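Long-range contacts in ABC transporter substrate binding protein (Ribose) (Agrobacterium vitis, PDB 4WUT), which probably captures a sugar for an ABC importer, and is seen here with beta-D-fucopyranose held in the cleft between its two lobes: residues G24-I29 with V83-L88; V41-D46 with G266-G271; L88-P93 with S115-D120; P109-D114 with D276-L281; K123-F128 with V287-D292. One frame throughout, in Å; residues are numbered along the deposited sequence.

Contact 1 (G24-I29 with V83-L88); sequences GEIAVI and VDAILL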
# COMPACT_ATOMS: atom_id res chain seq x y z
N GLY A 24 13.30 14.06 21.94
CA GLY A 24 12.52 14.69 20.89
C GLY A 24 12.24 13.73 19.76
O GLY A 24 12.30 14.12 18.59
N GLU A 25 11.92 12.49 20.10
CA GLU A 25 11.72 11.44 19.10
C GLU A 25 10.33 11.45 18.47
O GLU A 25 9.32 11.46 19.16
CB GLU A 25 11.94 10.06 19.73
CG GLU A 25 11.73 8.91 18.76
CD GLU A 25 11.96 7.54 19.36
OE1 GLU A 25 12.38 7.45 20.54
OE2 GLU A 25 11.69 6.55 18.65
N ILE A 26 10.30 11.42 17.14
CA ILE A 26 9.09 11.09 16.40
C ILE A 26 9.25 9.66 15.87
O ILE A 26 10.12 9.41 15.04
CB ILE A 26 8.87 12.08 15.25
CG1 ILE A 26 8.58 13.48 15.80
CG2 ILE A 26 7.73 11.62 14.37
CD1 ILE A 26 8.39 14.52 14.73
N ALA A 27 8.45 8.72 16.36
CA ALA A 27 8.61 7.32 16.00
C ALA A 27 7.79 7.00 14.77
O ALA A 27 6.56 7.07 14.80
CB ALA A 27 8.21 6.42 17.18
N VAL A 28 8.47 6.66 13.68
CA VAL A 28 7.81 6.19 12.48
C VAL A 28 7.80 4.67 12.51
O VAL A 28 8.87 4.03 12.60
CB VAL A 28 8.51 6.68 11.22
CG1 VAL A 28 7.75 6.22 9.98
CG2 VAL A 28 8.66 8.19 11.25
N ILE A 29 6.60 4.10 12.47
CA ILE A 29 6.41 2.67 12.60
C ILE A 29 5.60 2.16 11.41
O ILE A 29 4.44 2.56 11.20
CB ILE A 29 5.70 2.31 13.94
CG1 ILE A 29 6.57 2.74 15.12
CG2 ILE A 29 5.38 0.80 13.99
CD1 ILE A 29 5.88 2.65 16.47
N VAL A 83 7.69 8.91 23.54
CA VAL A 83 8.06 9.61 22.32
C VAL A 83 7.16 10.81 22.17
O VAL A 83 6.06 10.87 22.75
CB VAL A 83 7.96 8.71 21.07
CG1 VAL A 83 8.88 7.48 21.20
CG2 VAL A 83 6.54 8.26 20.82
N ASP A 84 7.62 11.80 21.42
CA ASP A 84 6.84 13.02 21.22
C ASP A 84 5.63 12.79 20.32
O ASP A 84 4.62 13.46 20.47
CB ASP A 84 7.70 14.14 20.63
CG ASP A 84 8.75 14.66 21.59
OD1 ASP A 84 8.73 14.29 22.78
OD2 ASP A 84 9.59 15.46 21.14
N ALA A 85 5.75 11.85 19.37
CA ALA A 85 4.70 11.62 18.36
C ALA A 85 4.95 10.31 17.63
O ALA A 85 6.06 9.79 17.63
CB ALA A 85 4.66 12.76 17.34
N ILE A 86 3.90 9.81 16.99
CA ILE A 86 3.96 8.54 16.29
C ILE A 86 3.34 8.68 14.92
O ILE A 86 2.24 9.20 14.76
CB ILE A 86 3.20 7.43 17.07
CG1 ILE A 86 3.86 7.21 18.43
CG2 ILE A 86 3.10 6.14 16.21
CD1 ILE A 86 3.06 6.31 19.35
N LEU A 87 4.09 8.26 13.91
CA LEU A 87 3.59 8.13 12.55
C LEU A 87 3.47 6.64 12.30
O LEU A 87 4.49 5.94 12.28
CB LEU A 87 4.58 8.73 11.54
CG LEU A 87 4.10 8.84 10.09
CD1 LEU A 87 2.86 9.73 10.02
CD2 LEU A 87 5.17 9.33 9.16
N LEU A 88 2.25 6.15 12.10
CA LEU A 88 1.98 4.71 12.07
C LEU A 88 1.28 4.28 10.80
O LEU A 88 0.26 4.88 10.43
CB LEU A 88 1.10 4.32 13.26
CG LEU A 88 0.64 2.86 13.33
CD1 LEU A 88 1.81 1.88 13.48
CD2 LEU A 88 -0.34 2.72 14.49
O HOH W 1 10.69 11.77 23.02
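G24 meets D84 at the start of this pair of parallel strands: the carboxylate atom D84 OD2 lies 3.0 Å from G24 CA, and a water accepts from E25 N while donating to D84 OD1. E25 takes part through its backbone and its side chain. Its carbonyl receives the amide of D84 (D84 N to E25 O 2.8 Å). With CG anti to the backbone N (chi1 179°) and the rest of the chain extended, its carboxylate is carried past the V83 branch CG1, which OE1 approaches to 3.6 Å; OE2 is held by T58 and by a salt bridge to R81. The I26 backbone bonds to strand 56-60; toward this partner I26 offers its CA-H, which faces A85 O. A27 bonds to the residues on either side of I86, A27 N to A85 O (2.9 Å) and L87 N to A27 O (2.9 Å), the pattern of a parallel ladder. V28 lies alongside L87, both pointing the same way, with V28 CG1 4.1 Å from L87 CD2. At I29 the amide reaches L87 O in a nearly straight bond of 171°, while I29 CG2 packs on L88 CD1 at 3.8 Å. The strand directions differ by 17° at even CA spacing. Strand 56-60 flanks strand 25-29 on its other edge; helix 267-282 packs on the face of I26 and L87, helix 68-80 on that of I29 and L88.

Contact 2 (V41-D46 with G266-G271); sequences VQKGAD and GSYQMG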
# COMPACT_ATOMS: atom_id res chain seq x y z
N VAL A 41 8.77 5.70 1.66
CA VAL A 41 8.11 6.44 2.74
C VAL A 41 9.17 7.01 3.70
O VAL A 41 9.11 8.18 4.06
CB VAL A 41 7.11 5.57 3.49
CG1 VAL A 41 6.54 6.32 4.70
CG2 VAL A 41 6.01 5.13 2.55
N GLN A 42 10.16 6.19 4.07
CA GLN A 42 11.25 6.67 4.93
C GLN A 42 11.98 7.86 4.29
O GLN A 42 12.35 8.80 4.98
CB GLN A 42 12.26 5.55 5.21
CG GLN A 42 13.40 6.00 6.13
CD GLN A 42 14.38 4.88 6.43
OE1 GLN A 42 14.53 3.92 5.66
NE2 GLN A 42 15.06 5.01 7.56
N LYS A 43 12.23 7.78 2.99
CA LYS A 43 12.89 8.87 2.28
C LYS A 43 12.14 10.20 2.47
O LYS A 43 12.75 11.23 2.75
CB LYS A 43 13.02 8.52 0.79
CG LYS A 43 13.93 9.45 0.01
CD LYS A 43 14.14 8.94 -1.42
CE LYS A 43 14.68 10.04 -2.32
NZ LYS A 43 14.68 9.63 -3.76
N GLY A 44 10.82 10.16 2.30
CA GLY A 44 9.98 11.34 2.49
C GLY A 44 10.04 11.84 3.92
O GLY A 44 10.14 13.03 4.17
N ALA A 45 9.96 10.92 4.88
CA ALA A 45 10.03 11.32 6.28
C ALA A 45 11.37 11.98 6.61
O ALA A 45 11.44 12.97 7.35
CB ALA A 45 9.80 10.12 7.17
N ASP A 46 12.44 11.44 6.05
CA ASP A 46 13.78 11.96 6.29
C ASP A 46 13.90 13.38 5.75
O ASP A 46 14.56 14.24 6.35
CB ASP A 46 14.83 11.07 5.61
CG ASP A 46 15.18 9.85 6.44
OD1 ASP A 46 14.90 9.84 7.65
OD2 ASP A 46 15.77 8.89 5.88
N GLY A 266 1.32 7.81 -3.63
CA GLY A 266 2.19 8.89 -3.18
C GLY A 266 2.98 8.48 -1.95
O GLY A 266 2.82 9.05 -0.86
N SER A 267 3.82 7.47 -2.10
CA SER A 267 4.54 6.94 -0.94
C SER A 267 5.51 7.94 -0.29
O SER A 267 5.56 8.09 0.94
CB SER A 267 5.25 5.63 -1.29
OG SER A 267 6.18 5.78 -2.32
N TYR A 268 6.28 8.64 -1.10
CA TYR A 268 7.16 9.68 -0.57
C TYR A 268 6.34 10.72 0.16
O TYR A 268 6.72 11.14 1.24
CB TYR A 268 7.94 10.31 -1.72
CG TYR A 268 8.96 11.37 -1.36
CD1 TYR A 268 8.58 12.69 -1.19
CD2 TYR A 268 10.30 11.05 -1.25
CE1 TYR A 268 9.52 13.68 -0.90
CE2 TYR A 268 11.24 12.02 -0.95
CZ TYR A 268 10.85 13.32 -0.77
OH TYR A 268 11.80 14.28 -0.48
N GLN A 269 5.22 11.15 -0.43
CA GLN A 269 4.36 12.15 0.18
C GLN A 269 3.81 11.69 1.54
O GLN A 269 3.73 12.49 2.47
CB GLN A 269 3.20 12.53 -0.75
CG GLN A 269 2.45 13.75 -0.24
CD GLN A 269 1.18 14.13 -1.01
OE1 GLN A 269 0.87 13.58 -2.08
NE2 GLN A 269 0.43 15.07 -0.45
N MSE A 270 3.46 10.41 1.68
CA MSE A 270 2.96 9.93 2.95
C MSE A 270 3.99 10.15 4.04
O MSE A 270 3.66 10.57 5.16
CB MSE A 270 2.61 8.44 2.86
CG MSE A 270 1.41 8.13 1.98
SE MSE A 270 1.11 6.20 1.92
CE MSE A 270 0.30 6.07 0.16
N GLY A 271 5.25 9.87 3.73
CA GLY A 271 6.32 10.09 4.68
C GLY A 271 6.57 11.57 4.94
O GLY A 271 6.65 11.99 6.09
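V41, G44 and A45 of helix 36-49 meet S267, Y268 and G271 of helix 267-282 in a close helix-helix crossing within the N-terminal lobe of this periplasmic sugar-binding fold. The short axes approach to 6.4 Å at -42°, and the nearest CA atoms are those of A45 and G271. Such proximity rests on glycine: a CB on G44 or on G271 would point at the facing helix, and neither residue has one, so backbone meets backbone.

The polar evidence consists of CA-H...O contacts in place of conventional hydrogen bonds between the two segments. G271 CA lies 3.4 Å from V41 O, with 164° at the hydrogen, and G44 CA lies 3.5 Å from Y268 O at a similar angle. The direction runs both ways, since each helix supplies a CA-H and a carbonyl. V41 O also accepts the amide of A45 within its own helix, so the CA-H is an additional partner.

Van der Waals packing of V41 flanks this backbone meeting. Its two branches divide the work: CG1 touches G271 CA, whereas CG2 rests against S267 O at 3.4 Å and the S267 CB beyond it. S267 OG is itself hydrogen-bonded to N40, one residue before V41.

Aromatic contact completes the crossing. Y268 leaves its helix with CG anti to the backbone N (chi1 -177°), which swings the ring back across G44. K43 CG comes to the ring edge, 3.8 Å from Y268 CE2, while G44 CA sits over one face in a CH-pi contact, 3.7 Å from the Y268 ring centroid.

Contact 3 (L88-P93 with S115-D120); sequences LAPSDP and SMLSKD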
# COMPACT_ATOMS: atom_id res chain seq x y z
N LEU A 88 2.25 6.15 12.10
CA LEU A 88 1.98 4.71 12.07
C LEU A 88 1.28 4.28 10.80
O LEU A 88 0.26 4.88 10.43
CB LEU A 88 1.10 4.32 13.26
CG LEU A 88 0.64 2.86 13.33
CD1 LEU A 88 1.81 1.88 13.48
CD2 LEU A 88 -0.34 2.72 14.49
N ALA A 89 1.81 3.26 10.13
CA ALA A 89 1.10 2.54 9.07
C ALA A 89 0.66 1.20 9.67
O ALA A 89 1.44 0.24 9.72
CB ALA A 89 1.98 2.30 7.87
N PRO A 90 -0.58 1.14 10.17
CA PRO A 90 -0.97 -0.02 10.98
C PRO A 90 -1.12 -1.26 10.14
O PRO A 90 -1.76 -1.21 9.08
CB PRO A 90 -2.32 0.40 11.58
CG PRO A 90 -2.83 1.41 10.64
CD PRO A 90 -1.63 2.17 10.14
N SER A 91 -0.57 -2.38 10.61
CA SER A 91 -0.63 -3.63 9.86
C SER A 91 -2.01 -4.30 9.91
O SER A 91 -2.28 -5.21 9.12
CB SER A 91 0.45 -4.58 10.35
OG SER A 91 1.72 -4.00 10.12
N ASP A 92 -2.85 -3.85 10.84
CA ASP A 92 -4.21 -4.35 10.97
C ASP A 92 -5.09 -3.20 11.49
O ASP A 92 -4.63 -2.43 12.34
CB ASP A 92 -4.29 -5.54 11.94
CG ASP A 92 -5.67 -6.19 11.94
OD1 ASP A 92 -5.89 -7.01 11.02
OD2 ASP A 92 -6.52 -5.87 12.81
N PRO A 93 -6.32 -3.05 10.97
CA PRO A 93 -7.12 -1.90 11.40
C PRO A 93 -7.74 -2.03 12.78
O PRO A 93 -8.13 -1.02 13.34
CB PRO A 93 -8.20 -1.81 10.31
CG PRO A 93 -8.31 -3.16 9.73
CD PRO A 93 -6.94 -3.77 9.84
N SER A 115 -2.69 2.80 5.56
CA SER A 115 -3.66 1.76 5.86
C SER A 115 -4.53 2.24 7.00
O SER A 115 -4.04 2.67 8.04
CB SER A 115 -2.94 0.48 6.29
OG SER A 115 -2.44 -0.21 5.17
N MSE A 116 -5.84 2.19 6.79
CA MSE A 116 -6.78 2.69 7.77
C MSE A 116 -6.77 1.94 9.09
O MSE A 116 -6.37 0.76 9.18
CB MSE A 116 -8.21 2.64 7.20
CG MSE A 116 -8.60 1.30 6.65
SE MSE A 116 -10.54 1.12 6.38
CE MSE A 116 -11.15 1.14 8.25
N LEU A 117 -7.22 2.65 10.11
CA LEU A 117 -7.68 2.05 11.36
C LEU A 117 -9.20 1.96 11.37
O LEU A 117 -9.88 2.72 10.67
CB LEU A 117 -7.27 2.89 12.56
CG LEU A 117 -5.83 2.83 13.03
CD1 LEU A 117 -5.66 3.68 14.28
CD2 LEU A 117 -5.36 1.38 13.31
N SER A 118 -9.73 1.08 12.19
CA SER A 118 -11.15 0.96 12.40
C SER A 118 -11.80 2.29 12.78
O SER A 118 -11.16 3.16 13.37
CB SER A 118 -11.38 -0.04 13.53
OG SER A 118 -12.73 -0.09 13.92
N LYS A 119 -13.08 2.42 12.46
CA LYS A 119 -13.91 3.55 12.93
C LYS A 119 -13.83 3.73 14.45
O LYS A 119 -13.82 4.85 14.96
CB LYS A 119 -15.36 3.34 12.52
CG LYS A 119 -15.59 3.30 11.03
CD LYS A 119 -15.71 4.70 10.43
CE LYS A 119 -16.93 5.45 10.96
NZ LYS A 119 -17.20 6.72 10.22
N ASP A 120 -13.75 2.61 15.16
CA ASP A 120 -13.63 2.62 16.62
C ASP A 120 -12.53 3.57 17.12
O ASP A 120 -12.60 4.07 18.24
CB ASP A 120 -13.33 1.21 17.13
CG ASP A 120 -14.50 0.24 16.93
OD1 ASP A 120 -15.66 0.71 16.81
OD2 ASP A 120 -14.26 -0.99 16.90
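S115 opens the second segment with its backbone carbonyl against the ring of P90: S115 O is 3.1 Å from P90 CG and about as close to P90 CD. The same residue turns its CB toward P90 O at 3.5 Å, so the proline and the serine touch at two places. S115 OG points elsewhere, to K31 and to the amide of S165, and this residue lines the fucose pocket. M116, a selenomethionine, contributes through its carbonyl, and P93 CB rests 3.4 Å from M116 O. The carbonyl oxygens of S115 and M116 are both buried against proline carbons and find no hydrogen-bond partner in the model.

The two segments are loops that leave the C-terminal ends of strands 85-88 and 110-113, parallel neighbours in the central sheet. In a periplasmic binding protein of this Rossmann-like architecture, the C-terminal ends of these strands face the sugar cleft, consistent with S115 being in the pocket.

L117 follows with CG beside the backbone N and anti to the carbonyl carbon (chi1 -77°), a placement that sends CD2 against the ring of P90 and the carbonyl of P93: L117 CD2 lies 3.6 Å from P90 CB and 3.7 Å from P93 O. I112 of strand 110-113 and V100 of helix 97-105 also pack on this leucine. S118 supplies the hydrogen bond between the loops, S118 N to P93 O at 2.9 Å and 166° at the hydrogen, although the donor stands above the carbonyl plane. Further on, S118 OG accepts from D120 N at 3.1 Å, forming an ST turn at the start of the 3-10 segment.

Contact 4 (P109-D114 with D276-L281); sequences PVVIID and DTLLKL. With FCB (beta-D-fucopyranose), chain E.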
# COMPACT_ATOMS: atom_id res chain seq x y z
N PRO A 109 0.56 12.72 20.03
CA PRO A 109 -0.05 12.85 18.70
C PRO A 109 0.24 11.64 17.83
O PRO A 109 1.36 11.13 17.84
CB PRO A 109 0.63 14.08 18.11
CG PRO A 109 1.10 14.88 19.28
CD PRO A 109 1.45 13.85 20.34
N VAL A 110 -0.78 11.17 17.11
CA VAL A 110 -0.64 10.05 16.21
C VAL A 110 -1.20 10.44 14.85
O VAL A 110 -2.31 10.98 14.74
CB VAL A 110 -1.39 8.80 16.73
CG1 VAL A 110 -1.36 7.70 15.68
CG2 VAL A 110 -0.78 8.29 18.05
N VAL A 111 -0.42 10.21 13.80
CA VAL A 111 -0.92 10.35 12.44
C VAL A 111 -0.80 8.97 11.80
O VAL A 111 0.19 8.27 11.98
CB VAL A 111 -0.12 11.40 11.68
CG1 VAL A 111 -0.43 11.37 10.19
CG2 VAL A 111 -0.40 12.78 12.27
N ILE A 112 -1.87 8.56 11.10
CA ILE A 112 -1.95 7.29 10.40
C ILE A 112 -1.66 7.47 8.92
O ILE A 112 -2.20 8.41 8.28
CB ILE A 112 -3.34 6.64 10.59
CG1 ILE A 112 -3.66 6.50 12.09
CG2 ILE A 112 -3.44 5.32 9.87
CD1 ILE A 112 -2.77 5.56 12.85
N ILE A 113 -0.79 6.62 8.38
CA ILE A 113 -0.53 6.63 6.95
C ILE A 113 -0.86 5.29 6.30
O ILE A 113 -0.80 4.24 6.96
CB ILE A 113 0.92 7.03 6.63
CG1 ILE A 113 1.90 6.14 7.40
CG2 ILE A 113 1.14 8.51 6.92
CD1 ILE A 113 3.30 6.19 6.85
N ASP A 114 -1.28 5.37 5.04
CA ASP A 114 -1.35 4.23 4.12
C ASP A 114 -2.53 3.29 4.33
O ASP A 114 -3.28 3.00 3.39
CB ASP A 114 -0.06 3.42 4.14
CG ASP A 114 -0.16 2.20 3.28
OD1 ASP A 114 -0.11 2.33 2.04
OD2 ASP A 114 -0.34 1.07 3.83
N ASP A 276 5.44 16.21 8.44
CA ASP A 276 5.09 17.61 8.53
C ASP A 276 3.78 17.82 9.30
O ASP A 276 3.62 18.83 10.00
CB ASP A 276 5.05 18.26 7.15
CG ASP A 276 6.45 18.52 6.58
OD1 ASP A 276 7.40 18.69 7.38
OD2 ASP A 276 6.60 18.56 5.35
N THR A 277 2.87 16.86 9.20
CA THR A 277 1.59 16.97 9.90
C THR A 277 1.81 16.83 11.41
O THR A 277 1.24 17.57 12.22
CB THR A 277 0.57 15.92 9.39
OG1 THR A 277 0.29 16.17 8.00
CG2 THR A 277 -0.71 15.98 10.20
N LEU A 278 2.66 15.88 11.78
CA LEU A 278 3.02 15.74 13.19
C LEU A 278 3.73 16.97 13.73
O LEU A 278 3.47 17.40 14.85
CB LEU A 278 3.86 14.49 13.40
CG LEU A 278 3.05 13.20 13.30
CD1 LEU A 278 4.00 11.99 13.23
CD2 LEU A 278 2.03 13.05 14.46
N LEU A 279 4.62 17.57 12.93
CA LEU A 279 5.31 18.78 13.35
C LEU A 279 4.31 19.91 13.61
O LEU A 279 4.47 20.68 14.55
CB LEU A 279 6.35 19.20 12.31
CG LEU A 279 7.55 18.26 12.19
CD1 LEU A 279 8.42 18.65 11.02
CD2 LEU A 279 8.36 18.24 13.49
N LYS A 280 3.27 20.00 12.78
CA LYS A 280 2.21 20.98 13.01
C LYS A 280 1.46 20.69 14.31
O LYS A 280 1.22 21.58 15.11
CB LYS A 280 1.21 20.98 11.86
CG LYS A 280 1.72 21.61 10.57
CD LYS A 280 0.62 21.56 9.52
CE LYS A 280 1.09 22.13 8.19
NZ LYS A 280 0.46 23.44 7.96
N LEU A 281 1.10 19.43 14.52
CA LEU A 281 0.41 19.06 15.74
C LEU A 281 1.27 19.33 16.98
O LEU A 281 0.75 19.69 18.05
CB LEU A 281 0.02 17.58 15.68
CG LEU A 281 -1.04 17.23 14.64
CD1 LEU A 281 -1.12 15.72 14.38
CD2 LEU A 281 -2.39 17.75 15.08
C1 FCB E . 1.49 -0.86 -0.65
C2 FCB E . 0.41 -0.86 0.43
C3 FCB E . 0.97 -0.96 1.74
C4 FCB E . 1.93 -2.17 1.84
C5 FCB E . 2.93 -2.01 0.65
C6 FCB E . 3.98 -3.15 0.60
O1 FCB E . 0.85 -1.08 -1.81
O2 FCB E . -0.29 0.41 0.30
O3 FCB E . -0.14 -1.11 2.66
O4 FCB E . 1.21 -3.43 1.79
O5 FCB E . 2.26 -2.05 -0.53
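P109 and V111 pack against L278 and L281 in an apolar strand-on-helix contact, where helix 267-282 lies over strand 110-113 of the central sheet in the N-terminal lobe of the periplasmic binding protein fold. The directions are nearly antiparallel (163°) and the short axes come within 8.7 Å, a close distance for a helix on a sheet.

V111 carries most of the contact through one branch. Its CG2, anti to the carbonyl carbon, enters among three helix side chains: T277 CG2, L278 CD2 and L281 CD1. The V111 CG2 to L278 CD2 distance of 3.3 Å is tighter than usual for two carbons, whereas V111 CG2 reaches L281 CD1 at 3.7 Å. V111 and L278 run past one another in opposite directions, so L278 CD2 also lies near the backbone of V111. At the strand's beginning, P109 CB completes the patch at 4.0 Å from L278 CD2. T277 turns its methyl to V111 and gives OG1 to K273 O of its own helix. L87 of strand 85-88 and L129 of strand 127-130 extend the apolar layer around V111.

Just past the strand's C-terminal end, D114 grips the sugar with both carboxylate oxygens, each accepting from one of two adjacent hydroxyls: fucose O2 donates to D114 OD1 at 2.6 Å, and fucose O3 to D114 OD2 at a very short 2.5 Å.

Contact 5 (K123-F128 with V287-D292); sequences KYYQAF and VEKFID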
# COMPACT_ATOMS: atom_id res chain seq x y z
N LYS A 123 -11.25 8.74 17.40
CA LYS A 123 -10.98 9.75 18.42
C LYS A 123 -9.52 9.83 18.83
O LYS A 123 -9.12 10.76 19.54
CB LYS A 123 -11.81 9.47 19.67
CG LYS A 123 -13.30 9.34 19.43
CD LYS A 123 -14.10 9.49 20.72
CE LYS A 123 -15.55 9.89 20.44
NZ LYS A 123 -16.26 8.91 19.57
N TYR A 124 -8.73 8.84 18.41
CA TYR A 124 -7.42 8.62 18.99
C TYR A 124 -6.25 9.08 18.12
O TYR A 124 -5.11 9.02 18.57
CB TYR A 124 -7.24 7.13 19.31
CG TYR A 124 -8.33 6.54 20.16
CD1 TYR A 124 -8.81 7.20 21.28
CD2 TYR A 124 -8.88 5.30 19.84
CE1 TYR A 124 -9.81 6.65 22.05
CE2 TYR A 124 -9.88 4.75 20.60
CZ TYR A 124 -10.33 5.41 21.71
OH TYR A 124 -11.33 4.86 22.47
N TYR A 125 -6.51 9.51 16.89
CA TYR A 125 -5.46 10.02 16.01
C TYR A 125 -5.96 11.25 15.30
O TYR A 125 -7.18 11.47 15.23
CB TYR A 125 -5.01 8.96 14.99
CG TYR A 125 -6.09 8.49 14.04
CD1 TYR A 125 -6.95 7.46 14.39
CD2 TYR A 125 -6.23 9.04 12.78
CE1 TYR A 125 -7.93 7.02 13.54
CE2 TYR A 125 -7.21 8.61 11.91
CZ TYR A 125 -8.05 7.58 12.29
OH TYR A 125 -9.03 7.16 11.41
N GLN A 126 -5.04 12.05 14.77
CA GLN A 126 -5.42 13.38 14.31
C GLN A 126 -5.39 13.59 12.80
O GLN A 126 -5.92 14.58 12.33
CB GLN A 126 -4.59 14.46 15.01
CG GLN A 126 -4.80 14.52 16.50
CD GLN A 126 -4.00 13.48 17.24
OE1 GLN A 126 -2.82 13.32 16.99
NE2 GLN A 126 -4.64 12.76 18.16
N ALA A 127 -4.76 12.70 12.06
CA ALA A 127 -4.83 12.76 10.61
C ALA A 127 -4.59 11.38 10.01
O ALA A 127 -4.00 10.52 10.64
CB ALA A 127 -3.83 13.79 10.06
N PHE A 128 -5.10 11.21 8.79
CA PHE A 128 -4.94 10.00 8.02
C PHE A 128 -4.59 10.37 6.59
O PHE A 128 -5.40 11.01 5.90
CB PHE A 128 -6.25 9.18 8.06
CG PHE A 128 -6.22 7.94 7.22
CD1 PHE A 128 -5.17 7.05 7.30
CD2 PHE A 128 -7.27 7.65 6.38
CE1 PHE A 128 -5.17 5.90 6.52
CE2 PHE A 128 -7.27 6.51 5.60
CZ PHE A 128 -6.23 5.63 5.67
N VAL A 287 -4.67 20.87 11.59
CA VAL A 287 -4.28 20.09 10.42
C VAL A 287 -5.51 19.56 9.70
O VAL A 287 -6.60 19.51 10.26
CB VAL A 287 -3.37 18.89 10.79
CG1 VAL A 287 -2.12 19.38 11.52
CG2 VAL A 287 -4.15 17.86 11.61
N GLU A 288 -5.34 19.20 8.45
CA GLU A 288 -6.40 18.58 7.66
C GLU A 288 -6.46 17.11 8.05
O GLU A 288 -5.47 16.38 7.94
CB GLU A 288 -6.05 18.72 6.19
CG GLU A 288 -7.13 18.33 5.22
CD GLU A 288 -6.73 18.63 3.78
OE1 GLU A 288 -5.69 19.29 3.57
OE2 GLU A 288 -7.46 18.21 2.86
N LYS A 289 -7.63 16.65 8.49
CA LYS A 289 -7.68 15.30 9.07
C LYS A 289 -7.61 14.18 8.04
O LYS A 289 -7.07 13.12 8.32
CB LYS A 289 -8.93 15.14 9.95
CG LYS A 289 -8.89 13.85 10.76
CD LYS A 289 -9.96 13.81 11.83
CE LYS A 289 -9.54 12.99 13.04
NZ LYS A 289 -8.98 11.72 12.62
N PHE A 290 -8.13 14.41 6.84
CA PHE A 290 -8.11 13.38 5.83
C PHE A 290 -7.41 13.92 4.60
O PHE A 290 -7.85 14.90 4.01
CB PHE A 290 -9.53 12.88 5.55
CG PHE A 290 -10.16 12.21 6.74
CD1 PHE A 290 -9.70 10.97 7.17
CD2 PHE A 290 -11.18 12.81 7.44
CE1 PHE A 290 -10.26 10.33 8.27
CE2 PHE A 290 -11.74 12.17 8.55
CZ PHE A 290 -11.27 10.93 8.96
N ILE A 291 -6.29 13.30 4.28
CA ILE A 291 -5.42 13.74 3.21
C ILE A 291 -5.28 12.61 2.19
O ILE A 291 -4.87 11.48 2.51
CB ILE A 291 -4.05 14.20 3.80
CG1 ILE A 291 -4.24 15.33 4.83
CG2 ILE A 291 -3.09 14.57 2.69
CD1 ILE A 291 -3.06 15.57 5.75
N ASP A 292 -5.65 12.91 0.96
CA ASP A 292 -5.56 11.98 -0.17
C ASP A 292 -4.22 12.24 -0.82
O ASP A 292 -3.99 13.34 -1.36
CB ASP A 292 -6.70 12.31 -1.15
CG ASP A 292 -6.68 11.47 -2.42
OD1 ASP A 292 -5.71 10.71 -2.64
OD2 ASP A 292 -7.63 11.59 -3.23
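F128 exchanges two backbone hydrogen bonds with the segment 287-292. F128 N donates a hydrogen bond to K289 O at 2.8 Å, and F128 O receives I291 N at 2.9 Å with 174° at the hydrogen. F128 therefore bonds to the residues on both sides of F290, which is the parallel bridge pattern. Just before it, A127 CA adds a CA-H...O contact to the same K289 O at 3.2 Å, giving that carbonyl two donors from adjacent residues.

The charged contact belongs to K289. Its chain leaves with CG anti to the backbone N, runs out over Q126 O, with K289 CG 3.4 Å from that oxygen, and bends at the last torsion (chi4 -47°). The bend brings NZ to Y125, where two interactions meet. K289 NZ donates to Y125 O at 3.2 Å from well above the carbonyl plane, and it makes an off-centre cation-pi contact with the Y125 ring, 4.2 Å from the centroid.

Apolar contacts are looser. F290 brings CD1 to the edge of the F128 ring, 4.0 Å from F128 CB, and the two side chains lie askew. V287 CG2 is near Q126 O and, more distantly, A127 CB; T277 of helix 267-282 touches both A127 and V287.

Segment 123-128 also pairs with strand 110-113, through the amide of Q126 and the carbonyl of A127. Strand 290-298, interrupted by a bulge or short loop, follows helix 267-282 and joins the sheet beside strand 127-130, consistent with the interlobe crossovers of type I periplasmic binding proteins.

How the contacts relate
Contacts 1, 4 and 5 lie along one sheet: strand 85-88 of contact 1 pairs with strand 110-113 of contact 4, through L88 O to I113 N (2.9 Å), and strand 110-113 pairs with 127-130 of contact 5, through A127 O to I112 N (2.9 Å). The centres of contacts 4 and 5 are about 8 Å apart. Contact 3 shares L88 with contact 1 and takes the chain on from the strand ends toward the pocket. Helix 267-282 serves contacts 2 and 4, where M270 SE packs on D114 CB. D114 and S115, adjacent in sequence, bring contacts 4 and 3 to the fucose; in contact 2 the side chain of S267 is about 8 Å from the fucose.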